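Local coordinates for catabolite control protein A (PDB 2O20) that probably acts as a global transcriptional regulator of carbon catabolite repression and activation, binding cis-regulatory DNA regions, at residues D[109-112]-D[113-117]; D[303-306]-D[307-311]; D[170-173]-D[174-178]; D[200-203]-D[204-208]. The protein carries 1 engineered substitution. One frame throughout, in Å; residues are numbered along the deposited sequence.

All four contacts are i to i+4 packing along single helices of the periplasmic-binding-protein-like core, in chain order 1, 3, 4, 2. Interactions 1 and 2 lie on helices beside the six-stranded parallel sheet, their centres about 20 Å apart; interactions 3 and 4 belong to the part built round the four-stranded sheet, with centres about 10 Å apart, and they touch through Thr172 and Ile176 against Tyr202, Ala205 and Leu206. Interactions 1 and 4 each put a methyl over an aromatic face, interaction 2 pairs leucine with methionine, and interaction 3 joins small apolar packing to a charged surface. Every contact is partly buried: apolar residues pack on a sheet or neighbouring helix, most charged ones lie opposite.

Interaction 1 of 4, residues D[109-112]-D[113-117]; sequences EKVL and ETFLS
Residues 109-112 run straight into 113-117 within helix 105-118, and four successive i to i+4 backbone bonds tie the two turns together. Glu113 N bonds to Glu109 O, Thr114 N to Lys110 O, Phe115 N to Val111 O and Leu116 N to Leu112 O; the last is the shortest, at 2.8 Å, with an N-H...O angle of 166°. Thr114 OG1 adds a weak bond of 3.3 Å to Lys110 O, so that this carbonyl receives both a backbone and a side-chain donor. On the inner side Val111 and Phe115 run out from the helix alongside each other in a common direction. Val111 turns CG1 anti to its own N (chi1 168°), which sets this methyl over one face of the Phe115 ring, 3.9 Å from CG1 to the ring centroid and displaced toward the rim: a CH-pi contact. Leu112 CD2 approaches the same ring obliquely, 4.5 Å from Phe115 CD2. Leu112 also offers CB to Leu116 CD1 at 4.1 Å, extending the apolar stripe round the helix. Valine and phenylalanine suit this side because both are apolar and the compact methyl fits against the broad ring face; Val111 meets Ile69 and Ala99, Leu112 meets Ile69 and Ile123, and Phe115 meets all three and Ile97. Lys110 and Glu113, by contrast, are exposed, and charged side chains fit that solvent-facing surface. Leu116 and Glu109 reach toward helix 132-141. This is an amphipathic helix laid on a parallel sheet, as in the alternating alpha/beta architecture of the LacI-family core.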
loop_
_atom_site.group_PDB
_atom_site.type_symbol
_atom_site.label_atom_id
_atom_site.label_comp_id
_atom_site.label_asym_id
_atom_site.label_seq_id
_atom_site.Cartn_x
_atom_site.Cartn_y
_atom_site.Cartn_z
ATOM N N GLU D 109 10.061 -3.019 21.359
ATOM C CA GLU D 109 11.190 -3.335 22.249
ATOM C C GLU D 109 12.030 -4.489 21.741
ATOM O O GLU D 109 13.249 -4.441 21.812
ATOM C CB GLU D 109 10.707 -3.697 23.670
ATOM C CG GLU D 109 10.417 -2.501 24.541
ATOM C CD GLU D 109 10.067 -2.915 25.952
ATOM O OE1 GLU D 109 8.863 -2.938 26.283
ATOM O OE2 GLU D 109 10.998 -3.244 26.713
ATOM N N LYS D 110 11.377 -5.542 21.269
ATOM C CA LYS D 110 12.080 -6.687 20.707
ATOM C C LYS D 110 12.878 -6.280 19.457
ATOM O O LYS D 110 14.029 -6.668 19.305
ATOM C CB LYS D 110 11.100 -7.817 20.384
ATOM C CG LYS D 110 10.515 -8.460 21.628
ATOM C CD LYS D 110 9.443 -9.499 21.326
ATOM C CE LYS D 110 10.022 -10.731 20.641
ATOM N NZ LYS D 110 9.015 -11.827 20.587
ATOM N N VAL D 111 12.262 -5.481 18.587
ATOM C CA VAL D 111 12.933 -5.005 17.358
ATOM C C VAL D 111 14.237 -4.254 17.691
ATOM O O VAL D 111 15.301 -4.561 17.131
ATOM C CB VAL D 111 11.983 -4.143 16.481
ATOM C CG1 VAL D 111 12.751 -3.418 15.381
ATOM C CG2 VAL D 111 10.883 -5.021 15.872
ATOM N N LEU D 112 14.166 -3.299 18.614
ATOM C CA LEU D 112 15.368 -2.589 19.093
ATOM C C LEU D 112 16.458 -3.483 19.700
ATOM O O LEU D 112 17.648 -3.228 19.519
ATOM C CB LEU D 112 15.003 -1.517 20.111
ATOM C CG LEU D 112 14.177 -0.335 19.626
ATOM C CD1 LEU D 112 14.005 0.639 20.784
ATOM C CD2 LEU D 112 14.828 0.358 18.458
ATOM N N GLU D 113 16.063 -4.529 20.414
ATOM C CA GLU D 113 17.032 -5.493 20.918
ATOM C C GLU D 113 17.782 -6.129 19.770
ATOM O O GLU D 113 19.003 -6.257 19.812
ATOM C CB GLU D 113 16.350 -6.592 21.747
ATOM C CG GLU D 113 15.851 -6.113 23.087
ATOM C CD GLU D 113 15.218 -7.212 23.942
ATOM O OE1 GLU D 113 14.862 -8.296 23.409
ATOM O OE2 GLU D 113 15.076 -6.975 25.165
ATOM N N THR D 114 17.039 -6.534 18.746
ATOM C CA THR D 114 17.639 -7.161 17.585
ATOM C C THR D 114 18.554 -6.174 16.860
ATOM O O THR D 114 19.652 -6.557 16.450
ATOM C CB THR D 114 16.576 -7.735 16.646
ATOM O OG1 THR D 114 15.796 -8.703 17.363
ATOM C CG2 THR D 114 17.223 -8.422 15.454
ATOM N N PHE D 115 18.117 -4.916 16.718
ATOM C CA PHE D 115 18.945 -3.848 16.115
ATOM C C PHE D 115 20.228 -3.561 16.918
ATOM O O PHE D 115 21.317 -3.492 16.357
ATOM C CB PHE D 115 18.141 -2.526 15.990
ATOM C CG PHE D 115 17.154 -2.473 14.831
ATOM C CD1 PHE D 115 16.904 -3.565 14.006
ATOM C CD2 PHE D 115 16.439 -1.311 14.616
ATOM C CE1 PHE D 115 15.978 -3.483 12.963
ATOM C CE2 PHE D 115 15.508 -1.216 13.590
ATOM C CZ PHE D 115 15.288 -2.305 12.751
ATOM N N LEU D 116 20.075 -3.367 18.230
ATOM C CA LEU D 116 21.196 -3.045 19.126
ATOM C C LEU D 116 22.187 -4.210 19.198
ATOM O O LEU D 116 23.391 -3.984 19.267
ATOM C CB LEU D 116 20.703 -2.663 20.543
ATOM C CG LEU D 116 20.180 -1.234 20.842
ATOM C CD1 LEU D 116 19.068 -0.724 19.894
ATOM C CD2 LEU D 116 19.688 -1.142 22.302
ATOM N N SER D 117 21.679 -5.442 19.137
ATOM C CA SER D 117 22.538 -6.631 19.104
ATOM C C SER D 117 23.251 -6.809 17.772
ATOM O O SER D 117 24.399 -7.260 17.751
ATOM C CB SER D 117 21.758 -7.915 19.437
ATOM O OG SER D 117 21.356 -8.602 18.261
#

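Interaction 2 of 4, residues D[303-306]-D[307-311]; sequences RLLT and KLMLK
Arg303 meets Lys307 chiefly through its carbonyl: Lys307 N makes a weak bond of 3.4 Å to Arg303 O, and the Lys307 aliphatic chain runs on past the same oxygen, with CG 3.5 Å from Arg303 O. Both long basic residues are exposed, and the Lys307 side chain lies on Glu312. Next, Leu304 O takes Leu308 N at 3.2 Å as its i+4 partner, in the carbonyl plane, and also a weak, bent approach from Lys307 N. Leu305 carries the main side-chain contact. With CG anti to its N (chi1 -173°), its branch crosses the Met309 chain at an angle, and Met309, bent at chi3 (-67°), folds its methyl back so that CE lies 4.1 Å from Leu305 CG. Flexible methionine can shape itself to a leucine in this way. Backbone bonding here is firm, Met309 N to Leu305 O at 2.9 Å. Thr306, the last of the first segment, gives its hydroxyl to Met302 O, a bond that satisfies a buried polar group, while its carbonyl accepts Leu310 N at 3.2 Å. Lys311, with positive phi, is then the C-prime residue of a Schellman motif that closes helix 294-309: Lys311 N bonds to Leu308 O and Glu312 N to Lys307 O. Within the fold, this helix end lies on strand 65-70, with Leu305 and Met309 on Val66, and is flanked by the loop residues Pro144, Val314 and Tyr94.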
loop_
_atom_site.group_PDB
_atom_site.type_symbol
_atom_site.label_atom_id
_atom_site.label_comp_id
_atom_site.label_asym_id
_atom_site.label_seq_id
_atom_site.Cartn_x
_atom_site.Cartn_y
_atom_site.Cartn_z
ATOM N N ARG D 303 19.156 11.845 5.248
ATOM C CA ARG D 303 20.253 12.823 5.104
ATOM C C ARG D 303 20.771 13.277 6.466
ATOM O O ARG D 303 21.994 13.382 6.678
ATOM C CB ARG D 303 19.807 14.035 4.274
ATOM C CG ARG D 303 19.824 13.786 2.791
ATOM C CD ARG D 303 19.404 15.008 2.000
ATOM N NE ARG D 303 19.064 14.624 0.632
ATOM C CZ ARG D 303 17.921 14.893 0.012
ATOM N NH1 ARG D 303 16.955 15.603 0.611
ATOM N NH2 ARG D 303 17.755 14.464 -1.240
ATOM N N LEU D 304 19.835 13.540 7.387
ATOM C CA LEU D 304 20.167 13.968 8.728
ATOM C C LEU D 304 20.884 12.816 9.450
ATOM O O LEU D 304 21.964 12.997 10.016
ATOM C CB LEU D 304 18.893 14.413 9.478
ATOM C CG LEU D 304 19.013 14.868 10.941
ATOM C CD1 LEU D 304 20.005 15.945 11.058
ATOM C CD2 LEU D 304 17.686 15.358 11.482
ATOM N N LEU D 305 20.298 11.625 9.403
ATOM C CA LEU D 305 20.904 10.459 10.053
ATOM C C LEU D 305 22.345 10.177 9.540
ATOM O O LEU D 305 23.196 9.768 10.306
ATOM C CB LEU D 305 20.031 9.211 9.905
ATOM C CG LEU D 305 20.453 7.935 10.675
ATOM C CD1 LEU D 305 20.530 8.137 12.213
ATOM C CD2 LEU D 305 19.531 6.785 10.366
ATOM N N THR D 306 22.573 10.371 8.244
ATOM C CA THR D 306 23.862 10.165 7.625
ATOM C C THR D 306 24.911 11.027 8.325
ATOM O O THR D 306 26.031 10.557 8.609
ATOM C CB THR D 306 23.806 10.461 6.094
ATOM O OG1 THR D 306 22.949 9.509 5.472
ATOM C CG2 THR D 306 25.191 10.316 5.433
ATOM N N LYS D 307 24.539 12.264 8.650
ATOM C CA LYS D 307 25.467 13.166 9.341
ATOM C C LYS D 307 25.737 12.711 10.775
ATOM O O LYS D 307 26.881 12.731 11.211
ATOM C CB LYS D 307 24.930 14.604 9.342
ATOM C CG LYS D 307 24.709 15.210 7.975
ATOM C CD LYS D 307 23.885 16.487 8.093
ATOM C CE LYS D 307 23.561 17.093 6.742
ATOM N NZ LYS D 307 22.817 18.369 6.911
ATOM N N LEU D 308 24.687 12.286 11.482
ATOM C CA LEU D 308 24.817 11.814 12.853
ATOM C C LEU D 308 25.749 10.618 12.923
ATOM O O LEU D 308 26.619 10.544 13.806
ATOM C CB LEU D 308 23.440 11.486 13.467
ATOM C CG LEU D 308 22.472 12.694 13.536
ATOM C CD1 LEU D 308 21.159 12.306 14.209
ATOM C CD2 LEU D 308 23.104 13.895 14.260
ATOM N N MET D 309 25.605 9.698 11.975
ATOM C CA MET D 309 26.404 8.481 11.976
ATOM C C MET D 309 27.868 8.742 11.644
ATOM O O MET D 309 28.707 7.945 11.999
ATOM C CB MET D 309 25.827 7.452 10.999
ATOM C CG MET D 309 24.442 6.943 11.392
ATOM S SD MET D 309 23.876 5.564 10.361
ATOM C CE MET D 309 23.661 6.298 8.726
ATOM N N LEU D 310 28.144 9.825 10.920
ATOM C CA LEU D 310 29.510 10.296 10.679
ATOM C C LEU D 310 30.073 11.195 11.804
ATOM O O LEU D 310 31.159 11.766 11.657
ATOM C CB LEU D 310 29.563 11.045 9.353
ATOM C CG LEU D 310 29.436 10.206 8.085
ATOM C CD1 LEU D 310 29.068 11.129 6.917
ATOM C CD2 LEU D 310 30.685 9.436 7.801
ATOM N N LYS D 311 29.337 11.292 12.911
ATOM C CA LYS D 311 29.686 12.094 14.083
ATOM C C LYS D 311 29.699 13.589 13.773
ATOM O O LYS D 311 30.363 14.368 14.477
ATOM C CB LYS D 311 31.026 11.658 14.699
ATOM C CG LYS D 311 31.096 10.192 15.095
ATOM C CD LYS D 311 32.266 9.921 16.038
ATOM C CE LYS D 311 32.462 8.430 16.269
ATOM N NZ LYS D 311 33.416 8.176 17.395
#

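Interaction 3 of 4, residues D[170-173]-D[174-178]; sequences QSTK and KLIDS
Thr172 and Ile176 are brought together by their first torsions: Thr172 has CG2 anti to its backbone N and OG1 beside that N (chi1 -53°), while Ile176 has CG1 beside its own N (chi1 -73°) and an extended CG1-CD1 arm. The two methyls meet where the side chains cross, Thr172 CG2 lying 4.1 Å from Ile176 CD1. Beside them on the surface, Lys173 stretches outward, its methylene CG passing 3.9 Å from Asp177 OD2. The charged ends do not touch, Lys173 NZ and Asp177 OD2 being 5.7 Å apart; NZ is instead hydrogen-bonded to Tyr169 OH. Backbone bonds run beneath both pairs. Ile176 N reaches Thr172 O at 3.0 Å with the donor in the carbonyl plane, and Asp177 N reaches Lys173 O at 2.9 Å, whereas Leu175 N has only weak bonds, to Ser171 O and Thr172 O. Threonine and isoleucine suit the side packed on helix 193-208: Thr172 touches Tyr202 and Leu206, and both Thr172 and Ile176 touch Ala205. Leu175 meets Val244 and Ile272 of the sheet, as Ser171 does. The small buried hydroxyls turn back to carbonyls of the preceding turn, Ser171 OG to Ala167 O and Thr172 OG1 to Ala168 O. The chemistry therefore sets these carbonyl-bonded hydroxyls and the apolar methyls on the packed side, against a lysine-aspartate pair outside, whose opposite charges probably attract one another mildly, without a salt bridge.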
loop_
_atom_site.group_PDB
_atom_site.type_symbol
_atom_site.label_atom_id
_atom_site.label_comp_id
_atom_site.label_asym_id
_atom_site.label_seq_id
_atom_site.Cartn_x
_atom_site.Cartn_y
_atom_site.Cartn_z
ATOM N N GLN D 170 -5.858 25.026 8.654
ATOM C CA GLN D 170 -6.283 25.267 7.256
ATOM C C GLN D 170 -7.421 24.295 6.840
ATOM O O GLN D 170 -8.354 24.687 6.159
ATOM C CB GLN D 170 -5.116 25.103 6.287
ATOM C CG GLN D 170 -4.071 26.212 6.353
ATOM C CD GLN D 170 -2.768 25.814 5.696
ATOM O OE1 GLN D 170 -2.567 24.652 5.342
ATOM N NE2 GLN D 170 -1.860 26.785 5.545
ATOM N N SER D 171 -7.334 23.033 7.269
ATOM C CA SER D 171 -8.367 22.042 6.977
ATOM C C SER D 171 -9.725 22.424 7.597
ATOM O O SER D 171 -10.795 22.378 6.931
ATOM C CB SER D 171 -7.927 20.645 7.492
ATOM O OG SER D 171 -6.791 20.201 6.809
ATOM N N THR D 172 -9.693 22.763 8.883
ATOM C CA THR D 172 -10.908 23.157 9.608
ATOM C C THR D 172 -11.514 24.432 8.988
ATOM O O THR D 172 -12.709 24.478 8.734
ATOM C CB THR D 172 -10.620 23.333 11.109
ATOM O OG1 THR D 172 -9.996 22.138 11.612
ATOM C CG2 THR D 172 -11.904 23.673 11.903
ATOM N N LYS D 173 -10.678 25.440 8.701
ATOM C CA LYS D 173 -11.144 26.677 8.072
ATOM C C LYS D 173 -11.788 26.469 6.702
ATOM O O LYS D 173 -12.753 27.125 6.359
ATOM C CB LYS D 173 -9.964 27.676 7.948
ATOM C CG LYS D 173 -10.353 29.090 7.669
ATOM C CD LYS D 173 -9.100 30.012 7.668
ATOM C CE LYS D 173 -9.478 31.467 7.597
ATOM N NZ LYS D 173 -8.262 32.301 7.794
ATOM N N LYS D 174 -11.258 25.538 5.914
ATOM C CA LYS D 174 -11.850 25.201 4.637
ATOM C C LYS D 174 -13.297 24.698 4.790
ATOM O O LYS D 174 -14.173 25.039 3.997
ATOM C CB LYS D 174 -10.983 24.142 3.947
ATOM C CG LYS D 174 -11.460 23.751 2.579
ATOM C CD LYS D 174 -10.398 22.977 1.812
ATOM C CE LYS D 174 -10.974 22.371 0.582
ATOM N NZ LYS D 174 -11.273 23.401 -0.443
ATOM N N LEU D 175 -13.548 23.890 5.809
ATOM C CA LEU D 175 -14.902 23.364 6.053
ATOM C C LEU D 175 -15.810 24.476 6.640
ATOM O O LEU D 175 -17.015 24.531 6.364
ATOM C CB LEU D 175 -14.845 22.164 6.997
ATOM C CG LEU D 175 -14.106 20.941 6.436
ATOM C CD1 LEU D 175 -13.864 19.880 7.491
ATOM C CD2 LEU D 175 -14.847 20.360 5.252
ATOM N N ILE D 176 -15.234 25.345 7.451
ATOM C CA ILE D 176 -15.974 26.529 7.955
ATOM C C ILE D 176 -16.417 27.379 6.771
ATOM O O ILE D 176 -17.559 27.807 6.697
ATOM C CB ILE D 176 -15.121 27.359 8.941
ATOM C CG1 ILE D 176 -15.015 26.597 10.259
ATOM C CG2 ILE D 176 -15.752 28.777 9.213
ATOM C CD1 ILE D 176 -13.969 27.083 11.163
ATOM N N ASP D 177 -15.514 27.593 5.823
ATOM C CA ASP D 177 -15.796 28.475 4.706
ATOM C C ASP D 177 -16.818 27.928 3.711
ATOM O O ASP D 177 -17.398 28.717 2.963
ATOM C CB ASP D 177 -14.494 28.922 4.021
ATOM C CG ASP D 177 -13.646 29.867 4.907
ATOM O OD1 ASP D 177 -14.147 30.373 5.938
ATOM O OD2 ASP D 177 -12.470 30.104 4.572
ATOM N N SER D 178 -17.063 26.612 3.712
ATOM C CA SER D 178 -18.144 26.018 2.931
ATOM C C SER D 178 -19.445 25.866 3.745
ATOM O O SER D 178 -20.379 25.187 3.317
ATOM C CB SER D 178 -17.701 24.680 2.290
ATOM O OG SER D 178 -17.228 23.749 3.268
#

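Interaction 4 of 4, residues D[200-203]-D[204-208]; sequences VGYQ and EALLE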
loop_
_atom_site.group_PDB
_atom_site.type_symbol
_atom_site.label_atom_id
_atom_site.label_comp_id
_atom_site.label_asym_id
_atom_site.label_seq_id
_atom_site.Cartn_x
_atom_site.Cartn_y
_atom_site.Cartn_z
ATOM N N VAL D 200 -4.882 22.043 18.687
ATOM C CA VAL D 200 -4.739 23.479 18.834
ATOM C C VAL D 200 -5.176 24.150 17.538
ATOM O O VAL D 200 -5.916 25.107 17.574
ATOM C CB VAL D 200 -3.312 23.881 19.247
ATOM C CG1 VAL D 200 -3.135 25.419 19.282
ATOM C CG2 VAL D 200 -2.965 23.278 20.617
ATOM N N GLY D 201 -4.751 23.621 16.398
ATOM C CA GLY D 201 -5.077 24.240 15.112
ATOM C C GLY D 201 -6.578 24.200 14.815
ATOM O O GLY D 201 -7.170 25.191 14.380
ATOM N N TYR D 202 -7.190 23.048 15.080
ATOM C CA TYR D 202 -8.648 22.862 14.971
ATOM C C TYR D 202 -9.456 23.867 15.819
ATOM O O TYR D 202 -10.394 24.504 15.330
ATOM C CB TYR D 202 -8.964 21.403 15.367
ATOM C CG TYR D 202 -10.417 20.989 15.570
ATOM C CD1 TYR D 202 -11.314 20.897 14.500
ATOM C CD2 TYR D 202 -10.867 20.622 16.831
ATOM C CE1 TYR D 202 -12.643 20.469 14.692
ATOM C CE2 TYR D 202 -12.177 20.158 17.034
ATOM C CZ TYR D 202 -13.057 20.108 15.967
ATOM O OH TYR D 202 -14.335 19.689 16.209
ATOM N N GLN D 203 -9.082 23.974 17.081
ATOM C CA GLN D 203 -9.718 24.892 18.017
ATOM C C GLN D 203 -9.557 26.368 17.667
ATOM O O GLN D 203 -10.500 27.153 17.845
ATOM C CB GLN D 203 -9.193 24.641 19.430
ATOM C CG GLN D 203 -9.733 23.351 20.066
ATOM C CD GLN D 203 -8.914 22.947 21.280
ATOM O OE1 GLN D 203 -7.792 23.444 21.483
ATOM N NE2 GLN D 203 -9.453 22.059 22.086
ATOM N N GLU D 204 -8.368 26.727 17.193
ATOM C CA GLU D 204 -8.069 28.060 16.673
ATOM C C GLU D 204 -9.020 28.447 15.529
ATOM O O GLU D 204 -9.570 29.542 15.518
ATOM C CB GLU D 204 -6.628 28.045 16.182
ATOM C CG GLU D 204 -6.042 29.355 15.693
ATOM C CD GLU D 204 -4.560 29.216 15.372
ATOM O OE1 GLU D 204 -3.755 29.082 16.335
ATOM O OE2 GLU D 204 -4.194 29.230 14.169
ATOM N N ALA D 205 -9.229 27.535 14.576
ATOM C CA ALA D 205 -10.170 27.782 13.477
ATOM C C ALA D 205 -11.613 27.987 13.981
ATOM O O ALA D 205 -12.286 28.934 13.559
ATOM C CB ALA D 205 -10.095 26.661 12.439
ATOM N N LEU D 206 -12.083 27.128 14.885
ATOM C CA LEU D 206 -13.455 27.239 15.429
ATOM C C LEU D 206 -13.668 28.589 16.147
ATOM O O LEU D 206 -14.657 29.270 15.916
ATOM C CB LEU D 206 -13.767 26.099 16.406
ATOM C CG LEU D 206 -13.752 24.666 15.825
ATOM C CD1 LEU D 206 -14.210 23.657 16.862
ATOM C CD2 LEU D 206 -14.626 24.544 14.576
ATOM N N LEU D 207 -12.752 28.908 17.046
ATOM C CA LEU D 207 -12.723 30.196 17.770
ATOM C C LEU D 207 -12.854 31.452 16.902
ATOM O O LEU D 207 -13.585 32.396 17.243
ATOM C CB LEU D 207 -11.410 30.290 18.510
ATOM C CG LEU D 207 -11.425 29.924 19.979
ATOM C CD1 LEU D 207 -10.019 29.543 20.466
ATOM C CD2 LEU D 207 -11.888 31.140 20.708
ATOM N N GLU D 208 -12.122 31.480 15.800
ATOM C CA GLU D 208 -12.139 32.636 14.909
ATOM C C GLU D 208 -13.458 32.774 14.163
ATOM O O GLU D 208 -13.823 33.884 13.769
ATOM C CB GLU D 208 -10.985 32.587 13.929
ATOM C CG GLU D 208 -9.612 32.809 14.549
ATOM C CD GLU D 208 -8.502 32.553 13.535
ATOM O OE1 GLU D 208 -8.854 32.255 12.374
ATOM O OE2 GLU D 208 -7.305 32.624 13.891
#
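Tyr202 and Leu206 form the close-packed part of this turn of helix 193-208. The tyrosine swings its ring out from the helix with CG anti to the backbone N (chi1 170°), the outer part coming nearer the following turn, and Leu206 passes across it at a slant so that CD1 sits over one ring face, 4.1 Å from the ring centroid and 21° off the normal, displaced toward the rim. Its nearest ring atom is Tyr202 CZ, 3.8 Å from Leu206 CD1, giving a CH-pi contact near the phenolic end. That end is anchored by a hydrogen bond from OH to Ile183 O, which satisfies the polar tip of a buried ring, and Tyr185 adds an edge-to-face partner. Tyrosine suits the place because its ring packs while its hydroxyl finds a carbonyl. Gly201 and Ala205 are small and buried, and Ala205 N bonds to Gly201 O at 3.1 Å. The other side is looser. Val200 and Leu207 are exposed, and across the two segments they meet the neighbouring turn mainly through backbone, Glu204 N to Val200 O at 3.0 Å and Leu207 N to Gln203 O at 3.0 Å, the latter almost straight at 170°. This side is not simply solvent, for two carboxylates find partners on helix 164-177: Glu204 OE1 bonds weakly to His165 NE2, and Glu208 OE1 makes an ordinary hydrogen bond with Tyr169 OH. Helix 193-208 is the crossover helix of the beta-alpha-beta unit joining strands 183-186 and 218-219, an element of the periplasmic-binding-protein-like fold of the LacI family.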